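Local coordinates for protein dihydrodipicolinate synthase (Rhodopseudomonas palustris, PDB 3DZ1) that probably catalyses the pyruvate-dependent formation of 4-hydroxy-tetrahydrodipicolinate, a step of lysine biosynthesis, at residues E118-T121 with T122-Q126; L226-V229 with V230-S233. All coordinates share one frame; numbering follows the deposited sequence.

In the fold
Both interactions are local contacts within single helices on the outside of the eight-stranded TIM barrel. Interaction 1 lies in helix 117-131, which follows the fourth strand, and interaction 2 in helix 223-234, which follows the eighth; they sit on opposite sides of the chain's centre, with their own centres 35 Å apart and their nearest atoms about 24 Å apart. In each, a hydroxyl side chain doubles back onto the carbonyl four residues earlier. Interaction 2 is the one nearer the predicted pyruvate site: the side chain of Leu226 is about 9 Å from that of Met217, whereas interaction 1 lies away from it and borders two other subunits of the tetramer.

Interaction 1 of 2, residues E118-T121 with T122-Q126; sequences EQIT and TYFRQ
Thr122 and Glu118 open a run of i to i+4 contacts along the first turns of helix 117-131, on the outer wall of the barrel. Glu118 O accepts two bonds from the same residue: Thr122 N supplies the regular helical one, 3.1 Å from Glu118 O, while Thr122 OG1 comes within 3.0 Å of Glu118 O from the opposite face of the carbonyl plane. The hydroxyl can do this because it stands beside its own backbone N (chi1 -72°), over the preceding turn. Threonine suits this partly exposed place, since its polar branch is satisfied without a distant partner; a valine here would probably leave Glu118 O with the amide bond alone and one face of that carbonyl without its hydroxyl donor. The helix connects strands 105-108 and 137-141 in a beta-alpha-beta unit of the TIM barrel, so the side that faces the rest of the barrel is apolar. There Ile120 and Phe124 lie alongside each other, with Ile120 CG2 4.0 Å from Phe124 CE2; both also touch Ile158 of helix 152-161, and the Phe124 ring meets that of Trp137. One face of the Phe124 ring is covered by Tyr123 CD2, 3.9 Å above its centre. Toward solvent, Arg125 bends at chi3 (-57°) and lies alongside Thr121, its CG 3.2 Å from Thr121 O; one face of the guanidinium lies over Thr122 CA, displaced toward the rim of the group. The Thr121 hydroxyl is hydrogen-bonded to Asp117 O, and Glu118 packs on Thr151 of a neighbouring subunit.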
loop_
_atom_site.group_PDB
_atom_site.type_symbol
_atom_site.label_atom_id
_atom_site.label_comp_id
_atom_site.label_asym_id
_atom_site.label_seq_id
_atom_site.Cartn_x
_atom_site.Cartn_y
_atom_site.Cartn_z
ATOM N N GLU A 118 -10.519 6.963 13.377
ATOM C CA GLU A 118 -10.129 8.043 14.273
ATOM C C GLU A 118 -9.330 9.069 13.464
ATOM O O GLU A 118 -9.557 10.275 13.563
ATOM C CB GLU A 118 -9.254 7.475 15.393
ATOM C CG GLU A 118 -9.371 8.160 16.738
ATOM C CD GLU A 118 -8.576 7.428 17.811
ATOM O OE1 GLU A 118 -7.324 7.489 17.774
ATOM O OE2 GLU A 118 -9.202 6.779 18.681
ATOM N N GLN A 119 -8.389 8.581 12.661
ATOM C CA GLN A 119 -7.570 9.468 11.841
ATOM C C GLN A 119 -8.413 10.173 10.785
ATOM O O GLN A 119 -8.176 11.336 10.465
ATOM C CB GLN A 119 -6.459 8.682 11.147
ATOM C CG GLN A 119 -5.458 8.050 12.091
ATOM C CD GLN A 119 -4.471 7.158 11.365
ATOM O OE1 GLN A 119 -4.853 6.369 10.501
ATOM N NE2 GLN A 119 -3.193 7.268 11.724
ATOM N N ILE A 120 -9.386 9.459 10.232
ATOM C CA ILE A 120 -10.253 10.031 9.205
ATOM C C ILE A 120 -11.116 11.169 9.743
ATOM O O ILE A 120 -11.115 12.268 9.188
ATOM C CB ILE A 120 -11.163 8.944 8.575
ATOM C CG1 ILE A 120 -10.294 7.921 7.839
ATOM C CG2 ILE A 120 -12.152 9.575 7.587
ATOM C CD1 ILE A 120 -11.047 6.703 7.350
ATOM N N THR A 121 -11.842 10.929 10.831
ATOM C CA THR A 121 -12.694 11.980 11.376
ATOM C C THR A 121 -11.870 13.162 11.871
ATOM O O THR A 121 -12.273 14.315 11.717
ATOM C CB THR A 121 -13.598 11.454 12.513
ATOM O OG1 THR A 121 -12.801 10.817 13.516
ATOM C CG2 THR A 121 -14.604 10.459 11.962
ATOM N N THR A 122 -10.707 12.887 12.452
ATOM C CA THR A 122 -9.859 13.965 12.933
ATOM C C THR A 122 -9.371 14.837 11.782
ATOM O O THR A 122 -9.380 16.064 11.882
ATOM C CB THR A 122 -8.641 13.424 13.704
ATOM O OG1 THR A 122 -9.079 12.915 14.966
ATOM C CG2 THR A 122 -7.603 14.528 13.933
ATOM N N TYR A 123 -8.946 14.207 10.691
ATOM C CA TYR A 123 -8.452 14.960 9.548
ATOM C C TYR A 123 -9.469 15.981 9.053
ATOM O O TYR A 123 -9.143 17.152 8.840
ATOM C CB TYR A 123 -8.097 14.036 8.384
ATOM C CG TYR A 123 -7.658 14.819 7.173
ATOM C CD1 TYR A 123 -6.387 15.389 7.117
ATOM C CD2 TYR A 123 -8.544 15.080 6.127
ATOM C CE1 TYR A 123 -6.010 16.206 6.053
ATOM C CE2 TYR A 123 -8.176 15.899 5.058
ATOM C CZ TYR A 123 -6.909 16.460 5.030
ATOM O OH TYR A 123 -6.541 17.287 3.993
ATOM N N PHE A 124 -10.703 15.538 8.861
ATOM C CA PHE A 124 -11.722 16.439 8.364
ATOM C C PHE A 124 -12.104 17.552 9.324
ATOM O O PHE A 124 -12.496 18.631 8.887
ATOM C CB PHE A 124 -12.926 15.632 7.882
ATOM C CG PHE A 124 -12.665 14.938 6.575
ATOM C CD1 PHE A 124 -12.482 15.683 5.413
ATOM C CD2 PHE A 124 -12.499 13.559 6.517
ATOM C CE1 PHE A 124 -12.129 15.069 4.216
ATOM C CE2 PHE A 124 -12.147 12.934 5.326
ATOM C CZ PHE A 124 -11.960 13.693 4.174
ATOM N N ARG A 125 -11.966 17.315 10.625
ATOM C CA ARG A 125 -12.261 18.370 11.589
ATOM C C ARG A 125 -11.153 19.417 11.448
ATOM O O ARG A 125 -11.393 20.615 11.577
ATOM C CB ARG A 125 -12.288 17.826 13.023
ATOM C CG ARG A 125 -13.450 16.887 13.312
ATOM C CD ARG A 125 -13.765 16.830 14.804
ATOM N NE ARG A 125 -12.618 16.420 15.612
ATOM C CZ ARG A 125 -12.221 15.160 15.780
ATOM N NH1 ARG A 125 -12.880 14.163 15.200
ATOM N NH2 ARG A 125 -11.159 14.898 16.529
ATOM N N GLN A 126 -9.935 18.960 11.177
ATOM C CA GLN A 126 -8.816 19.882 11.008
ATOM C C GLN A 126 -8.961 20.599 9.672
ATOM O O GLN A 126 -8.630 21.780 9.547
ATOM C CB GLN A 126 -7.482 19.133 11.039
ATOM C CG GLN A 126 -7.237 18.342 12.305
ATOM C CD GLN A 126 -5.930 17.583 12.258
ATOM O OE1 GLN A 126 -5.588 16.984 11.238
ATOM N NE2 GLN A 126 -5.200 17.590 13.365
#

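Interaction 2 of 2, residues L226-V229 with V230-S233; sequences LVDV and VKLS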
loop_
_atom_site.group_PDB
_atom_site.type_symbol
_atom_site.label_atom_id
_atom_site.label_comp_id
_atom_site.label_asym_id
_atom_site.label_seq_id
_atom_site.Cartn_x
_atom_site.Cartn_y
_atom_site.Cartn_z
ATOM N N LEU A 226 -25.521 11.959 -19.952
ATOM C CA LEU A 226 -25.765 11.495 -18.594
ATOM C C LEU A 226 -26.842 12.381 -17.960
ATOM O O LEU A 226 -27.536 11.962 -17.029
ATOM C CB LEU A 226 -24.477 11.512 -17.765
ATOM C CG LEU A 226 -23.390 10.534 -18.231
ATOM C CD1 LEU A 226 -22.304 10.443 -17.164
ATOM C CD2 LEU A 226 -23.990 9.152 -18.483
ATOM N N VAL A 227 -26.988 13.604 -18.475
ATOM C CA VAL A 227 -28.020 14.515 -17.981
ATOM C C VAL A 227 -29.358 13.803 -18.202
ATOM O O VAL A 227 -30.238 13.805 -17.330
ATOM C CB VAL A 227 -28.027 15.862 -18.768
ATOM C CG1 VAL A 227 -29.336 16.608 -18.520
ATOM C CG2 VAL A 227 -26.854 16.734 -18.336
ATOM N N ASP A 228 -29.499 13.183 -19.374
ATOM C CA ASP A 228 -30.719 12.453 -19.711
ATOM C C ASP A 228 -30.855 11.182 -18.882
ATOM O O ASP A 228 -31.959 10.820 -18.479
ATOM C CB ASP A 228 -30.752 12.102 -21.204
ATOM C CG ASP A 228 -30.909 13.328 -22.092
ATOM O OD1 ASP A 228 -31.675 14.238 -21.712
ATOM O OD2 ASP A 228 -30.279 13.378 -23.170
ATOM N N VAL A 229 -29.743 10.492 -18.638
ATOM C CA VAL A 229 -29.799 9.278 -17.827
ATOM C C VAL A 229 -30.324 9.642 -16.436
ATOM O O VAL A 229 -31.170 8.941 -15.876
ATOM C CB VAL A 229 -28.408 8.616 -17.673
ATOM C CG1 VAL A 229 -28.471 7.514 -16.622
ATOM C CG2 VAL A 229 -27.955 8.044 -19.004
ATOM N N VAL A 230 -29.824 10.744 -15.887
ATOM C CA VAL A 230 -30.254 11.200 -14.565
ATOM C C VAL A 230 -31.737 11.590 -14.607
ATOM O O VAL A 230 -32.515 11.246 -13.709
ATOM C CB VAL A 230 -29.401 12.410 -14.094
ATOM C CG1 VAL A 230 -29.959 12.989 -12.800
ATOM C CG2 VAL A 230 -27.954 11.968 -13.881
ATOM N N LYS A 231 -32.130 12.300 -15.656
ATOM C CA LYS A 231 -33.519 12.714 -15.801
ATOM C C LYS A 231 -34.458 11.522 -15.934
ATOM O O LYS A 231 -35.492 11.457 -15.262
ATOM C CB LYS A 231 -33.679 13.625 -17.018
ATOM C CG LYS A 231 -33.082 15.008 -16.834
ATOM C CD LYS A 231 -33.326 15.866 -18.063
ATOM C CE LYS A 231 -32.913 17.310 -17.830
ATOM N NZ LYS A 231 -33.161 18.131 -19.046
ATOM N N LEU A 232 -34.107 10.582 -16.806
ATOM C CA LEU A 232 -34.934 9.401 -17.009
ATOM C C LEU A 232 -35.043 8.590 -15.730
ATOM O O LEU A 232 -36.109 8.054 -15.415
ATOM C CB LEU A 232 -34.359 8.528 -18.127
ATOM C CG LEU A 232 -34.477 9.092 -19.545
ATOM C CD1 LEU A 232 -33.617 8.271 -20.504
ATOM C CD2 LEU A 232 -35.947 9.085 -19.977
ATOM N N SER A 233 -33.941 8.505 -14.988
ATOM C CA SER A 233 -33.929 7.750 -13.744
ATOM C C SER A 233 -34.874 8.376 -12.720
ATOM O O SER A 233 -35.648 7.671 -12.068
ATOM C CB SER A 233 -32.512 7.687 -13.174
ATOM O OG SER A 233 -31.624 7.064 -14.088
HETATM O O HOH W 1 -31.428 16.935 -21.690
#
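Ser233 holds Val229 O with two hydrogen bonds. Its OG lies 2.6 Å from Val229 O and its backbone N 2.9 Å from Val229 O, one donor above the plane of the carbonyl group and the other below it. A chi1 of -60° sends the hydroxyl away from the serine's carbonyl carbon and back over the previous turn, and a small polar residue such as serine can thus satisfy its own donor where it packs against Ala241 and Met209. Ordinary helical bonds run alongside, among them Leu232 N to Asp228 O at 2.7 Å, nearly straight at 170°. On the outer side Asp228 and Lys231 carry opposite charges that do not touch: Asp228 OD1 and Lys231 NZ are 4.9 Å apart. A water spans them, donating to Asp228 OD1 at 2.7 Å and accepting a weak bond from Lys231 NZ at 3.4 Å, so the two charges meet through water and not as a salt bridge. The methylenes of Lys231 lie along Val227, with Lys231 CE 3.7 Å from Val227 CG1, and NZ continues toward the water. The branched apolar residues suit the buried sides of the helix. Val227 and Val230 both rest on Thr12 of strand 11-15, Val230 also meets Met209 of helix 205-211, and Val229 packs on Leu244 of helix 238-255. Helix 223-234 thereby packs over strand 11-15, between helices 205-211 and 238-255, the place of the helix after strand eight in a TIM barrel.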